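Long-range contacts in endo-1,3-beta-glucanase, family GH16 (PDB 4BPZ), which probably hydrolyses internal beta-1,3-glucosidic bonds of algal laminarin, the chain here being its family GH16 catalytic module: residues L47-N52 with E76-D81; R101-S106 with I246-Y251; W115-N120 with P138-I143; N149-E154 with G232-D237; Q171-T176 with Y208-S213. The protein carries 1 engineered substitution. All coordinates share one frame; numbering follows the deposited sequence.

Contact 1 (L47-N52 with E76-D81); sequences LQHYTN and EGSTKD
His-49 and Ser-78 supply the direct hydrogen bond of this contact, a small example of a side chain tying together two strands that do not pair. NE2 of His-49 donates to O of Ser-78 over 2.8 Å. The acceptor lies close to the imidazole plane, yet the nitrogen itself sits well above the carbonyl plane, 54° out of it. OG of Ser-78 turns to O of Gly-40 instead.

The second interaction is CH-pi. CG of Lys-80 rests over one face of the same ring, 3.6 Å from its centroid and displaced toward the rim at CD2, and the two side chains cross at about a right angle. This CG, anti to the carbonyl carbon (chi1 -62°), is brought over the ring, and the far end of the lysine, NZ, bonds OG of Ser-41.

Water gives the third link: one molecule donates to O of Leu-47 (2.8 Å) and accepts from N of Asp-81 (2.9 Å).

The short strands 48-50 and 78-80 run 113° apart. The first pairs with strand 82-93 and the second with strand 63-75, an arrangement in keeping with the curved sheets of the GH16 beta-jelly-roll.

Contact 2 (R101-S106 with I246-Y251); sequences RAKLPS and IFEIDY. With CA (calcium ion), chain E.
A beta bulge between Arg-101 and Ala-102, opposite Ile-249 to Tyr-251, shifts the register of an antiparallel strand pair just where the chain reaches a calcium ion. Beyond it the pairing is regular: Lys-103 and Glu-248 exchange two backbone hydrogen bonds, N of Lys-103 to O of Glu-248 being 2.8 Å. At the bulge, O of Arg-101 accepts from N of Asp-250, while N of Arg-101 reaches O of Tyr-251 at 3.2 Å.

Arg-101, extended from CG to NE, runs alongside Asp-250 and closes a salt bridge, NH1 to OD2 at 2.8 Å. The carboxylate oxygen lies near the guanidinium plane but is met from above its own, the two planes standing 65° apart. CB of Arg-101 sits over one face of the Tyr-251 ring, 3.7 Å from its centroid. An alanine in place of Tyr-251 would probably leave CB and CD of Arg-101 without this ring and the arginine freer to swing from Asp-250.

Ala-102, on the sheet face with Ile-249, sets CB against CE1 of Phe-247, which CD2 of Leu-104 also meets at 3.5 Å.

The carboxylate of Asp-250 has a second partner: OD1, together with the backbone O, binds calcium, each at 2.4 Å. Glu-18, Glu-20, Gly-62 and a water complete this site, an example of a metal held at the corner of a beta-sandwich strand.

Contact 3 (W115-N120 with P138-I143); sequences WTLGAN and PACGSI. Engineered in segment 138-143: Ser-142 (natural residue Glu). With GLC (alpha-D-glucopyranose), chain C.
Ser-142 and Thr-116 meet in a short hydrogen bond: in the conformer described, OG of the serine, anti to its backbone N (chi1 180°), donates to O of the threonine at 2.8 Å, almost along the C=O axis. The serine is engineered, the natural residue being glutamate, and it opens strand 142-144, which pairs antiparallel with strand 110-118 in the glucan-binding cleft of the GH16 fold. N of Thr-116 donates to O of Ile-143 at 2.8 Å. N of Gly-118 bonds O of Gly-141 at 3.0 Å, where the type I turn from Pro-138 to Gly-141 delivers the chain to the strand.

Trp-115 shows how such a strand presents a platform for sugar. One indole face lies under the glucose, whose C5 is 3.4 Å above the plane and over its centre; OG of Ser-142 stands at the indole edge, and NE1 bonds OD1 of Asn-227. Asp-144, Glu-147 and Asn-44 hydrogen-bond the same glucose. An alanine at Trp-115 would probably deprive this glucose of its stacking surface and leave Asn-227 OD1 without its indole donor.

Packing is also close at Gly-118, whose CA comes to 3.3 Å from O of Cys-140; a side chain here would collide with that oxygen. At the far end a water accepts from ND2 of Asn-120 and donates to O of Ala-139, 2.9 Å away.

Contact 4 (N149-E154 with G232-D237); sequences NGWDKE and GTLGGD
Trp-151 directs the six-membered end of its indole at the backbone of Thr-233 and Leu-234. O of Thr-233 lies at the ring edge, in plane and 3.6 Å from CH2, and N of Gly-236 is also at the edge. O of Leu-234 approaches obliquely, 3.2 Å from CZ3. On one face of the indole lies CG of Asn-149, from its own loop, 3.4 Å above the plane and toward the rim. CG of Trp-151 lies between the backbone N and the carbonyl carbon (chi1 55°), and the ring extends from there to the helical turn.

This loop, which includes an Asx turn at Asp-152, meets the single helical turn 232-235 mainly through the backbone carbonyls of that turn. O of Leu-234 also accepts from N of Gly-150 at 2.8 Å, the donor lying in the carbonyl plane. CA of Gly-150 approaches O of Gly-235 at 3.3 Å; a side chain on Gly-150 would run into that oxygen.

Leu-234 packs its CD2 near CH2 of Trp-151 and also touches Trp-111 of the glycan pocket. NZ of Lys-153 donates to O of Thr-110 in strand 110-118 and, within its own loop, to O of Asn-149, 2.8 Å away.

Contact 5 (Q171-T176 with Y208-S213); sequences QNLGGT and YELKNS
Tyr-208 lies with one ring face against the backbone of Gly-174, and here the contact is tight. CA of Gly-174 stands over the ring 3.7 Å from its centroid, 15° off the normal, making a CH-pi contact displaced toward the rim. The carbonyl carbon of the same glycine comes closer still, 3.2 Å from CD1. The next residue, Gly-175, helps to allow this approach, since a CB there would point at the ring and sit tightly against CD1. The CB of Tyr-208 points toward strand 171-176, and CG, anti to the backbone N (chi1 -158°), carries the ring on to Gly-174. The example illustrates how a backbone stretch with glycine can lie against an aromatic face.

The leucine end is looser. Leu-173 crosses the tyrosine at about a right angle, its CD1 being 3.7 Å from CE2 and a similar distance from OH. The same methyl reaches CD1 of Leu-210 at 4.2 Å. All five residues that touch are partly exposed, so this is a surface contact, carried by apolar packing with no hydrogen bonding between the segments.

The strands 171-176 and 208-211 run 150° apart, their axes 6.6 Å from each other at closest, and each bonds to a different neighbour. Leu-173 and Gly-175 pair with Phe-160 and Ala-158 of strand 155-163, whereas Tyr-208 and Leu-210 pair with Val-200 and Met-198 of strand 197-202; Leu-210 also packs on Phe-160 of strand 155-163.

How the contacts relate
The five contacts join distant parts of one GH16 module, and two of them carry residues of its glycan pocket and calcium site. Contact 3 holds the bound glucose directly; contact 4 approaches it more loosely, the side chain of Leu-234 lying about 6 Å from that sugar, and contact 1 comes within about 8 Å through Gln-48. Contact 2 anchors the calcium instead, with its centre 23 Å from that of contact 3, on the opposite side of the chain's centre. Contacts 3, 4 and 5 all fall within the long loop that contact 2 closes. Contacts 2 and 4 touch, where Ser-106 O packs on Lys-153 CG, whereas contacts 1 and 5 stay about 17 Å apart at their nearest atoms.

Contact 1 (L47-N52 with E76-D81)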
# COMPACT_ATOMS: atom_id res chain seq x y z
N LEU A 47 6.88 -1.34 13.99
CA LEU A 47 6.74 -0.86 15.35
C LEU A 47 5.45 -0.20 15.65
O LEU A 47 5.22 0.23 16.75
CB LEU A 47 7.92 0.11 15.66
CG LEU A 47 9.30 -0.62 15.61
CD1 LEU A 47 10.40 0.36 15.96
CD2 LEU A 47 9.35 -1.75 16.62
N GLN A 48 4.52 -0.08 14.68
CA GLN A 48 3.27 0.65 14.84
C GLN A 48 2.10 -0.25 15.20
O GLN A 48 2.06 -1.45 14.83
CB GLN A 48 2.87 1.49 13.61
CG GLN A 48 2.28 0.69 12.43
CD GLN A 48 3.22 -0.28 11.81
OE1 GLN A 48 2.77 -1.38 11.34
NE2 GLN A 48 4.46 -0.00 11.73
N HIS A 49 1.06 0.36 15.78
CA HIS A 49 -0.32 -0.08 15.63
C HIS A 49 -1.01 0.75 14.57
O HIS A 49 -0.69 1.90 14.36
CB HIS A 49 -1.11 0.06 16.92
CG HIS A 49 -1.01 -1.14 17.83
ND1 HIS A 49 -1.24 -2.38 17.42
CD2 HIS A 49 -0.71 -1.22 19.19
CE1 HIS A 49 -1.06 -3.22 18.46
NE2 HIS A 49 -0.76 -2.49 19.52
N TYR A 50 -1.96 0.10 13.92
CA TYR A 50 -2.85 0.79 12.97
C TYR A 50 -4.21 1.04 13.62
O TYR A 50 -4.70 0.20 14.34
CB TYR A 50 -2.99 -0.04 11.69
CG TYR A 50 -1.74 -0.05 10.84
CD1 TYR A 50 -1.18 1.14 10.37
CD2 TYR A 50 -1.14 -1.25 10.44
CE1 TYR A 50 -0.07 1.14 9.55
CE2 TYR A 50 -0.03 -1.26 9.62
CZ TYR A 50 0.50 -0.06 9.16
OH TYR A 50 1.59 -0.04 8.32
N THR A 51 -4.76 2.24 13.40
CA THR A 51 -6.03 2.63 14.07
C THR A 51 -6.90 3.24 13.01
O THR A 51 -6.48 3.65 11.92
CB THR A 51 -5.84 3.58 15.27
OG1 THR A 51 -5.94 4.95 14.86
CG2 THR A 51 -4.61 3.28 16.06
N ASN A 52 -8.20 3.39 13.39
CA ASN A 52 -9.14 4.07 12.49
C ASN A 52 -9.49 5.46 12.97
O ASN A 52 -10.49 6.03 12.56
CB ASN A 52 -10.41 3.25 12.20
CG ASN A 52 -11.39 3.22 13.34
OD1 ASN A 52 -12.61 2.83 13.11
ND2 ASN A 52 -11.04 3.61 14.45
N GLU A 76 -5.71 -4.57 22.69
CA GLU A 76 -5.86 -5.96 23.19
C GLU A 76 -4.59 -6.44 23.92
O GLU A 76 -4.08 -7.54 23.64
CB GLU A 76 -6.22 -6.98 22.12
CG GLU A 76 -7.66 -6.92 21.63
CD GLU A 76 -8.60 -6.94 22.83
OE1 GLU A 76 -8.91 -8.05 23.32
OE2 GLU A 76 -8.97 -5.82 23.29
N GLY A 77 -4.05 -5.59 24.81
CA GLY A 77 -2.90 -6.03 25.64
C GLY A 77 -1.57 -5.76 24.98
O GLY A 77 -0.56 -5.99 25.63
N SER A 78 -1.53 -5.31 23.71
CA SER A 78 -0.25 -5.13 22.98
C SER A 78 0.02 -3.65 22.92
O SER A 78 -0.78 -2.94 22.30
CB SER A 78 -0.35 -5.75 21.65
OG SER A 78 0.83 -5.34 20.87
N THR A 79 1.11 -3.14 23.51
CA THR A 79 1.43 -1.69 23.44
C THR A 79 2.50 -1.48 22.40
O THR A 79 3.50 -2.27 22.38
CB THR A 79 1.90 -1.22 24.80
OG1 THR A 79 0.83 -1.48 25.76
CG2 THR A 79 2.19 0.26 24.80
N LYS A 80 2.31 -0.46 21.60
CA LYS A 80 3.32 -0.05 20.65
C LYS A 80 3.58 1.43 20.88
O LYS A 80 2.82 2.15 21.55
CB LYS A 80 2.84 -0.26 19.19
CG LYS A 80 2.56 -1.69 18.83
CD LYS A 80 3.86 -2.53 18.80
CE LYS A 80 3.55 -4.01 18.52
NZ LYS A 80 4.67 -4.89 18.76
N ASP A 81 4.69 1.89 20.30
CA ASP A 81 5.17 3.27 20.51
C ASP A 81 4.80 4.21 19.37
O ASP A 81 5.11 5.41 19.44
CB ASP A 81 6.71 3.25 20.60
CG ASP A 81 7.20 2.56 21.84
OD1 ASP A 81 6.41 2.45 22.82
OD2 ASP A 81 8.38 2.13 21.83
O HOH W 1 6.58 0.05 19.15

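Contact 2 (R101-S106 with I246-Y251)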
# COMPACT_ATOMS: atom_id res chain seq x y z
N ARG A 101 -1.92 9.70 -7.02
CA ARG A 101 -1.09 10.92 -7.03
C ARG A 101 -0.85 11.30 -5.56
O ARG A 101 -1.82 11.44 -4.78
CB ARG A 101 -1.85 12.04 -7.75
CG ARG A 101 -1.04 13.34 -7.81
CD ARG A 101 -1.72 14.32 -8.78
NE ARG A 101 -0.85 15.47 -9.00
CZ ARG A 101 -1.09 16.68 -8.53
NH1 ARG A 101 -2.07 16.95 -7.68
NH2 ARG A 101 -0.22 17.66 -8.80
N ALA A 102 0.41 11.42 -5.14
CA ALA A 102 0.72 11.55 -3.73
C ALA A 102 2.02 12.28 -3.48
O ALA A 102 2.88 12.36 -4.33
CB ALA A 102 0.87 10.10 -3.11
N LYS A 103 2.13 12.76 -2.23
CA LYS A 103 3.33 13.28 -1.60
C LYS A 103 3.68 12.33 -0.49
O LYS A 103 2.82 11.93 0.30
CB LYS A 103 3.13 14.68 -1.03
CG LYS A 103 3.12 15.76 -2.11
CD LYS A 103 2.86 17.14 -1.47
CE LYS A 103 2.69 18.16 -2.53
NZ LYS A 103 2.57 19.52 -1.85
N LEU A 104 4.97 11.94 -0.40
CA LEU A 104 5.43 10.91 0.53
C LEU A 104 5.94 11.51 1.84
O LEU A 104 6.43 12.67 1.83
CB LEU A 104 6.50 10.00 -0.13
CG LEU A 104 6.08 9.41 -1.45
CD1 LEU A 104 7.16 8.48 -1.94
CD2 LEU A 104 4.74 8.73 -1.44
N PRO A 105 5.98 10.76 2.93
CA PRO A 105 6.61 11.28 4.15
C PRO A 105 8.09 11.57 3.90
O PRO A 105 8.80 10.81 3.23
CB PRO A 105 6.41 10.12 5.15
CG PRO A 105 5.38 9.24 4.55
CD PRO A 105 5.31 9.47 3.09
N SER A 106 8.59 12.63 4.53
CA SER A 106 10.03 12.96 4.42
C SER A 106 10.88 12.39 5.52
O SER A 106 12.11 12.38 5.35
CB SER A 106 10.21 14.53 4.47
OG SER A 106 9.76 15.02 5.70
N ILE A 246 3.24 12.73 7.50
CA ILE A 246 2.09 12.51 6.64
C ILE A 246 2.46 11.95 5.29
O ILE A 246 3.42 12.33 4.68
CB ILE A 246 1.27 13.84 6.50
CG1 ILE A 246 0.45 14.09 7.77
CG2 ILE A 246 0.38 13.86 5.26
CD1 ILE A 246 -0.15 15.52 7.87
N PHE A 247 1.58 11.07 4.81
CA PHE A 247 1.51 10.56 3.42
C PHE A 247 0.23 11.14 2.83
O PHE A 247 -0.85 10.87 3.38
CB PHE A 247 1.42 9.05 3.55
CG PHE A 247 1.39 8.21 2.29
CD1 PHE A 247 1.64 8.72 1.02
CD2 PHE A 247 1.08 6.86 2.41
CE1 PHE A 247 1.58 7.88 -0.09
CE2 PHE A 247 1.03 6.04 1.32
CZ PHE A 247 1.31 6.55 0.09
N GLU A 248 0.34 12.02 1.87
CA GLU A 248 -0.77 12.79 1.36
C GLU A 248 -1.12 12.31 -0.03
O GLU A 248 -0.30 12.31 -0.94
CB GLU A 248 -0.40 14.27 1.32
CG GLU A 248 -1.59 15.10 0.94
CD GLU A 248 -1.35 16.59 0.91
OE1 GLU A 248 -0.19 17.00 0.85
OE2 GLU A 248 -2.33 17.34 0.91
N ILE A 249 -2.38 11.90 -0.20
CA ILE A 249 -2.85 11.30 -1.46
C ILE A 249 -3.95 12.17 -2.05
O ILE A 249 -5.02 12.37 -1.46
CB ILE A 249 -3.34 9.84 -1.16
CG1 ILE A 249 -2.13 9.02 -0.74
CG2 ILE A 249 -4.01 9.29 -2.40
CD1 ILE A 249 -2.51 7.77 -0.13
N ASP A 250 -3.70 12.72 -3.22
CA ASP A 250 -4.69 13.56 -3.92
C ASP A 250 -5.83 12.74 -4.48
O ASP A 250 -7.00 13.13 -4.41
CB ASP A 250 -3.93 14.34 -5.01
CG ASP A 250 -4.81 15.33 -5.73
OD1 ASP A 250 -5.83 15.80 -5.17
OD2 ASP A 250 -4.45 15.64 -6.89
N TYR A 251 -5.54 11.57 -5.06
CA TYR A 251 -6.59 10.76 -5.59
C TYR A 251 -6.05 9.31 -5.78
O TYR A 251 -4.85 9.10 -5.91
CB TYR A 251 -7.11 11.24 -6.98
CG TYR A 251 -6.13 11.43 -8.08
CD1 TYR A 251 -5.54 10.35 -8.74
CD2 TYR A 251 -5.76 12.73 -8.50
CE1 TYR A 251 -4.69 10.51 -9.82
CE2 TYR A 251 -4.89 12.91 -9.56
CZ TYR A 251 -4.37 11.83 -10.24
OH TYR A 251 -3.48 12.05 -11.24
CA CA E . -8.07 15.29 -4.60
O HOH W 2 -0.12 19.36 -0.47
O HOH W 3 4.67 14.73 3.20
O HOH W 4 -8.47 15.00 -6.94

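Contact 3 (W115-N120 with P138-I143)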
# COMPACT_ATOMS: atom_id res chain seq x y z
N TRP A 115 0.08 -0.57 -2.49
CA TRP A 115 0.38 -1.94 -2.92
C TRP A 115 -0.91 -2.72 -2.97
O TRP A 115 -1.98 -2.20 -2.68
CB TRP A 115 1.43 -2.56 -1.98
CG TRP A 115 1.05 -2.62 -0.52
CD1 TRP A 115 0.85 -1.60 0.36
CD2 TRP A 115 0.99 -3.82 0.27
NE1 TRP A 115 0.66 -2.06 1.63
CE2 TRP A 115 0.74 -3.41 1.59
CE3 TRP A 115 1.13 -5.20 -0.00
CZ2 TRP A 115 0.71 -4.33 2.69
CZ3 TRP A 115 1.08 -6.10 1.04
CH2 TRP A 115 0.87 -5.70 2.38
N THR A 116 -0.81 -3.95 -3.42
CA THR A 116 -1.99 -4.84 -3.56
C THR A 116 -1.71 -6.17 -2.89
O THR A 116 -0.59 -6.62 -2.77
CB THR A 116 -2.35 -5.09 -5.04
OG1 THR A 116 -1.48 -6.08 -5.60
CG2 THR A 116 -2.39 -3.83 -5.90
N LEU A 117 -2.83 -6.80 -2.53
CA LEU A 117 -2.84 -8.20 -2.15
C LEU A 117 -3.92 -8.89 -2.97
O LEU A 117 -5.01 -8.33 -3.20
CB LEU A 117 -3.15 -8.40 -0.67
CG LEU A 117 -2.02 -8.16 0.33
CD1 LEU A 117 -2.48 -8.05 1.74
CD2 LEU A 117 -0.96 -9.23 0.12
N GLY A 118 -3.68 -10.16 -3.30
CA GLY A 118 -4.76 -10.96 -3.81
C GLY A 118 -5.91 -10.99 -2.85
O GLY A 118 -5.74 -11.11 -1.63
N ALA A 119 -7.14 -10.90 -3.43
CA ALA A 119 -8.33 -10.88 -2.59
C ALA A 119 -8.59 -12.21 -1.90
O ALA A 119 -9.45 -12.23 -0.98
CB ALA A 119 -9.57 -10.41 -3.34
N ASN A 120 -7.90 -13.29 -2.30
CA ASN A 120 -7.91 -14.56 -1.55
C ASN A 120 -6.89 -14.59 -0.49
O ASN A 120 -6.68 -15.68 0.13
CB ASN A 120 -7.68 -15.74 -2.55
CG ASN A 120 -6.40 -15.68 -3.31
OD1 ASN A 120 -5.58 -14.71 -3.18
ND2 ASN A 120 -6.10 -16.73 -4.05
N PRO A 138 2.76 -15.75 0.60
CA PRO A 138 2.76 -14.98 -0.67
C PRO A 138 1.89 -15.64 -1.77
O PRO A 138 1.92 -15.18 -2.92
CB PRO A 138 4.22 -15.03 -1.08
CG PRO A 138 4.74 -16.38 -0.60
CD PRO A 138 4.04 -16.53 0.77
N ALA A 139 1.14 -16.71 -1.41
CA ALA A 139 0.39 -17.43 -2.49
C ALA A 139 -0.75 -16.63 -3.12
O ALA A 139 -1.09 -16.85 -4.25
CB ALA A 139 -0.19 -18.78 -1.90
N CYS A 140 -1.23 -15.62 -2.36
CA CYS A 140 -2.26 -14.74 -2.90
C CYS A 140 -1.68 -13.72 -3.88
O CYS A 140 -2.44 -13.12 -4.64
CB CYS A 140 -2.92 -13.97 -1.77
SG CYS A 140 -1.79 -13.06 -0.65
N GLY A 141 -0.37 -13.52 -3.87
CA GLY A 141 0.27 -12.52 -4.68
C GLY A 141 0.20 -11.13 -4.07
O GLY A 141 -0.75 -10.76 -3.34
N SER A 142 1.18 -10.33 -4.46
CA SER A 142 1.15 -8.93 -4.15
C SER A 142 1.98 -8.13 -5.11
O SER A 142 2.99 -8.63 -5.65
CB SER A 142 1.86 -8.93 -2.89
OG SER A 142 1.95 -7.60 -2.38
N ILE A 143 1.51 -6.92 -5.39
CA ILE A 143 2.19 -5.96 -6.21
C ILE A 143 2.49 -4.71 -5.41
O ILE A 143 1.58 -4.09 -4.83
CB ILE A 143 1.35 -5.55 -7.37
CG1 ILE A 143 0.89 -6.78 -8.18
CG2 ILE A 143 2.07 -4.54 -8.32
CD1 ILE A 143 -0.12 -6.51 -9.24
C1 GLC C . 5.56 -5.56 0.41
C2 GLC C . 5.92 -6.57 1.55
C3 GLC C . 4.86 -6.40 2.64
C4 GLC C . 4.78 -5.01 3.09
C5 GLC C . 4.28 -4.25 1.89
C6 GLC C . 4.11 -2.77 2.13
O1 GLC C . 4.49 -6.00 -0.40
O2 GLC C . 5.94 -7.85 0.97
O3 GLC C . 5.21 -7.29 3.79
O4 GLC C . 3.88 -4.90 4.21
O5 GLC C . 5.28 -4.37 0.85
O6 GLC C . 5.33 -2.14 2.51
O HOH W 5 -3.58 -17.63 -5.44

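Contact 4 (N149-E154 with G232-D237)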
# COMPACT_ATOMS: atom_id res chain seq x y z
N ASN A 149 11.82 3.19 1.57
CA ASN A 149 12.41 2.86 2.84
C ASN A 149 12.65 4.11 3.68
O ASN A 149 12.43 5.21 3.26
CB ASN A 149 13.65 1.96 2.67
CG ASN A 149 14.76 2.61 1.89
OD1 ASN A 149 15.41 1.92 1.02
ND2 ASN A 149 15.01 3.86 2.11
N GLY A 150 13.10 3.91 4.92
CA GLY A 150 13.22 5.01 5.88
C GLY A 150 14.48 5.80 5.72
O GLY A 150 14.52 6.96 6.19
N TRP A 151 15.48 5.26 5.03
CA TRP A 151 16.82 5.87 5.06
C TRP A 151 17.19 6.48 3.71
O TRP A 151 18.25 7.13 3.63
CB TRP A 151 17.86 4.85 5.46
CG TRP A 151 17.85 3.61 4.56
CD1 TRP A 151 18.50 3.42 3.39
CD2 TRP A 151 17.15 2.38 4.84
NE1 TRP A 151 18.19 2.17 2.88
CE2 TRP A 151 17.40 1.48 3.76
CE3 TRP A 151 16.35 1.96 5.89
CZ2 TRP A 151 16.90 0.14 3.75
CZ3 TRP A 151 15.85 0.67 5.87
CH2 TRP A 151 16.14 -0.21 4.85
N ASP A 152 16.41 6.30 2.64
CA ASP A 152 16.75 6.83 1.33
C ASP A 152 15.48 7.34 0.69
O ASP A 152 14.79 6.63 -0.03
CB ASP A 152 17.43 5.79 0.46
CG ASP A 152 17.70 6.28 -0.97
OD1 ASP A 152 17.60 7.50 -1.21
OD2 ASP A 152 18.04 5.41 -1.82
N LYS A 153 15.21 8.61 0.93
CA LYS A 153 14.00 9.22 0.36
C LYS A 153 14.21 9.71 -1.02
O LYS A 153 13.27 10.29 -1.60
CB LYS A 153 13.48 10.37 1.30
CG LYS A 153 13.21 9.92 2.75
CD LYS A 153 12.20 8.71 2.76
CE LYS A 153 11.65 8.51 4.18
NZ LYS A 153 10.73 7.30 4.13
N GLU A 154 15.36 9.43 -1.60
CA GLU A 154 15.63 9.83 -2.99
C GLU A 154 15.49 8.67 -4.03
O GLU A 154 15.85 8.83 -5.17
CB GLU A 154 17.06 10.43 -3.04
CG GLU A 154 17.18 11.76 -2.30
CD GLU A 154 16.95 11.72 -0.80
OE1 GLU A 154 17.64 10.90 -0.12
OE2 GLU A 154 16.14 12.58 -0.32
N GLY A 232 10.83 -1.36 11.40
CA GLY A 232 10.84 -2.64 10.71
C GLY A 232 11.81 -2.73 9.56
O GLY A 232 12.72 -1.87 9.40
N THR A 233 11.64 -3.73 8.72
CA THR A 233 12.61 -4.07 7.63
C THR A 233 13.05 -2.88 6.86
O THR A 233 14.23 -2.59 6.68
CB THR A 233 12.04 -5.17 6.71
OG1 THR A 233 11.57 -6.23 7.55
CG2 THR A 233 13.12 -5.73 5.76
N LEU A 234 12.06 -2.22 6.27
CA LEU A 234 12.33 -1.07 5.41
C LEU A 234 12.15 0.26 6.08
O LEU A 234 12.68 1.24 5.53
CB LEU A 234 11.56 -1.13 4.13
CG LEU A 234 11.92 -2.24 3.13
CD1 LEU A 234 11.19 -2.01 1.77
CD2 LEU A 234 13.39 -2.53 2.96
N GLY A 235 11.50 0.38 7.23
CA GLY A 235 11.49 1.63 7.91
C GLY A 235 12.84 1.95 8.55
O GLY A 235 13.29 3.11 8.54
N GLY A 236 13.48 0.94 9.14
CA GLY A 236 14.77 1.18 9.77
C GLY A 236 14.66 1.93 11.07
O GLY A 236 13.61 1.99 11.73
N ASP A 237 15.79 2.47 11.50
CA ASP A 237 15.87 3.20 12.76
C ASP A 237 15.03 4.50 12.66
O ASP A 237 15.01 5.22 11.64
CB ASP A 237 17.30 3.59 13.06
CG ASP A 237 18.20 2.33 13.23
OD1 ASP A 237 17.72 1.24 13.60
OD2 ASP A 237 19.39 2.49 12.88

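Contact 5 (Q171-T176 with Y208-S213)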
# COMPACT_ATOMS: atom_id res chain seq x y z
N GLN A 171 8.87 -16.04 -4.68
CA GLN A 171 9.58 -15.17 -5.60
C GLN A 171 9.43 -13.74 -5.10
O GLN A 171 8.34 -13.34 -4.67
CB GLN A 171 8.96 -15.20 -7.03
CG GLN A 171 8.64 -16.56 -7.69
CD GLN A 171 9.86 -17.15 -8.23
OE1 GLN A 171 10.22 -18.24 -7.86
NE2 GLN A 171 10.55 -16.40 -9.10
N ASN A 172 10.50 -12.95 -5.24
CA ASN A 172 10.46 -11.53 -4.79
C ASN A 172 11.40 -10.81 -5.65
O ASN A 172 12.61 -11.07 -5.61
CB ASN A 172 10.93 -11.59 -3.29
CG ASN A 172 11.37 -10.28 -2.67
OD1 ASN A 172 11.00 -9.22 -3.11
ND2 ASN A 172 12.01 -10.39 -1.50
N LEU A 173 10.94 -9.89 -6.46
CA LEU A 173 11.85 -9.16 -7.35
C LEU A 173 11.25 -7.86 -7.72
O LEU A 173 10.05 -7.66 -7.56
CB LEU A 173 12.33 -9.99 -8.57
CG LEU A 173 11.22 -10.77 -9.23
CD1 LEU A 173 10.24 -9.91 -9.92
CD2 LEU A 173 11.84 -11.68 -10.30
N GLY A 174 12.05 -6.95 -8.22
CA GLY A 174 11.58 -5.68 -8.64
C GLY A 174 12.71 -4.75 -8.95
O GLY A 174 13.81 -5.15 -9.28
N GLY A 175 12.41 -3.45 -8.86
CA GLY A 175 13.38 -2.41 -9.20
C GLY A 175 13.21 -1.20 -8.33
O GLY A 175 12.31 -1.12 -7.46
N THR A 176 14.05 -0.23 -8.58
CA THR A 176 13.99 1.07 -7.89
C THR A 176 14.21 2.17 -8.92
O THR A 176 14.72 1.92 -10.05
CB THR A 176 15.06 1.29 -6.78
OG1 THR A 176 16.33 1.26 -7.44
CG2 THR A 176 14.92 0.27 -5.74
N TYR A 208 9.51 -1.17 -12.95
CA TYR A 208 9.70 -2.61 -13.21
C TYR A 208 8.51 -3.11 -14.05
O TYR A 208 7.38 -2.65 -13.86
CB TYR A 208 9.80 -3.43 -11.90
CG TYR A 208 10.50 -4.74 -12.08
CD1 TYR A 208 11.89 -4.81 -12.08
CD2 TYR A 208 9.79 -5.93 -12.27
CE1 TYR A 208 12.55 -6.02 -12.29
CE2 TYR A 208 10.41 -7.17 -12.46
CZ TYR A 208 11.84 -7.21 -12.43
OH TYR A 208 12.49 -8.38 -12.56
N GLU A 209 8.77 -4.07 -14.91
CA GLU A 209 7.76 -4.85 -15.58
C GLU A 209 8.01 -6.30 -15.42
O GLU A 209 9.10 -6.79 -15.76
CB GLU A 209 7.74 -4.46 -17.09
CG GLU A 209 6.90 -5.38 -17.94
CD GLU A 209 6.81 -4.93 -19.36
OE1 GLU A 209 7.22 -3.81 -19.71
OE2 GLU A 209 6.27 -5.70 -20.19
N LEU A 210 6.98 -7.01 -14.99
CA LEU A 210 7.00 -8.45 -14.80
C LEU A 210 6.04 -9.09 -15.73
O LEU A 210 4.86 -8.72 -15.78
CB LEU A 210 6.60 -8.77 -13.35
CG LEU A 210 6.54 -10.28 -13.04
CD1 LEU A 210 7.90 -11.01 -13.26
CD2 LEU A 210 6.07 -10.47 -11.61
N LYS A 211 6.51 -10.02 -16.54
CA LYS A 211 5.64 -10.82 -17.39
C LYS A 211 4.63 -11.60 -16.58
O LYS A 211 4.97 -12.19 -15.57
CB LYS A 211 6.54 -11.76 -18.22
CG LYS A 211 5.76 -12.64 -19.14
CD LYS A 211 6.74 -13.55 -19.89
CE LYS A 211 6.00 -14.50 -20.77
NZ LYS A 211 5.26 -13.75 -21.83
N ASN A 212 3.37 -11.57 -17.02
CA ASN A 212 2.33 -12.36 -16.37
C ASN A 212 2.19 -13.75 -16.98
O ASN A 212 2.65 -13.98 -18.10
CB ASN A 212 1.00 -11.57 -16.44
CG ASN A 212 -0.02 -11.99 -15.39
OD1 ASN A 212 -1.13 -11.33 -15.34
ND2 ASN A 212 0.26 -12.89 -14.56
N SER A 213 1.65 -14.69 -16.25
CA SER A 213 1.39 -16.01 -16.77
C SER A 213 0.32 -16.60 -15.83
O SER A 213 0.15 -16.23 -14.65
CB SER A 213 2.64 -16.93 -16.79
OG SER A 213 2.89 -17.49 -15.52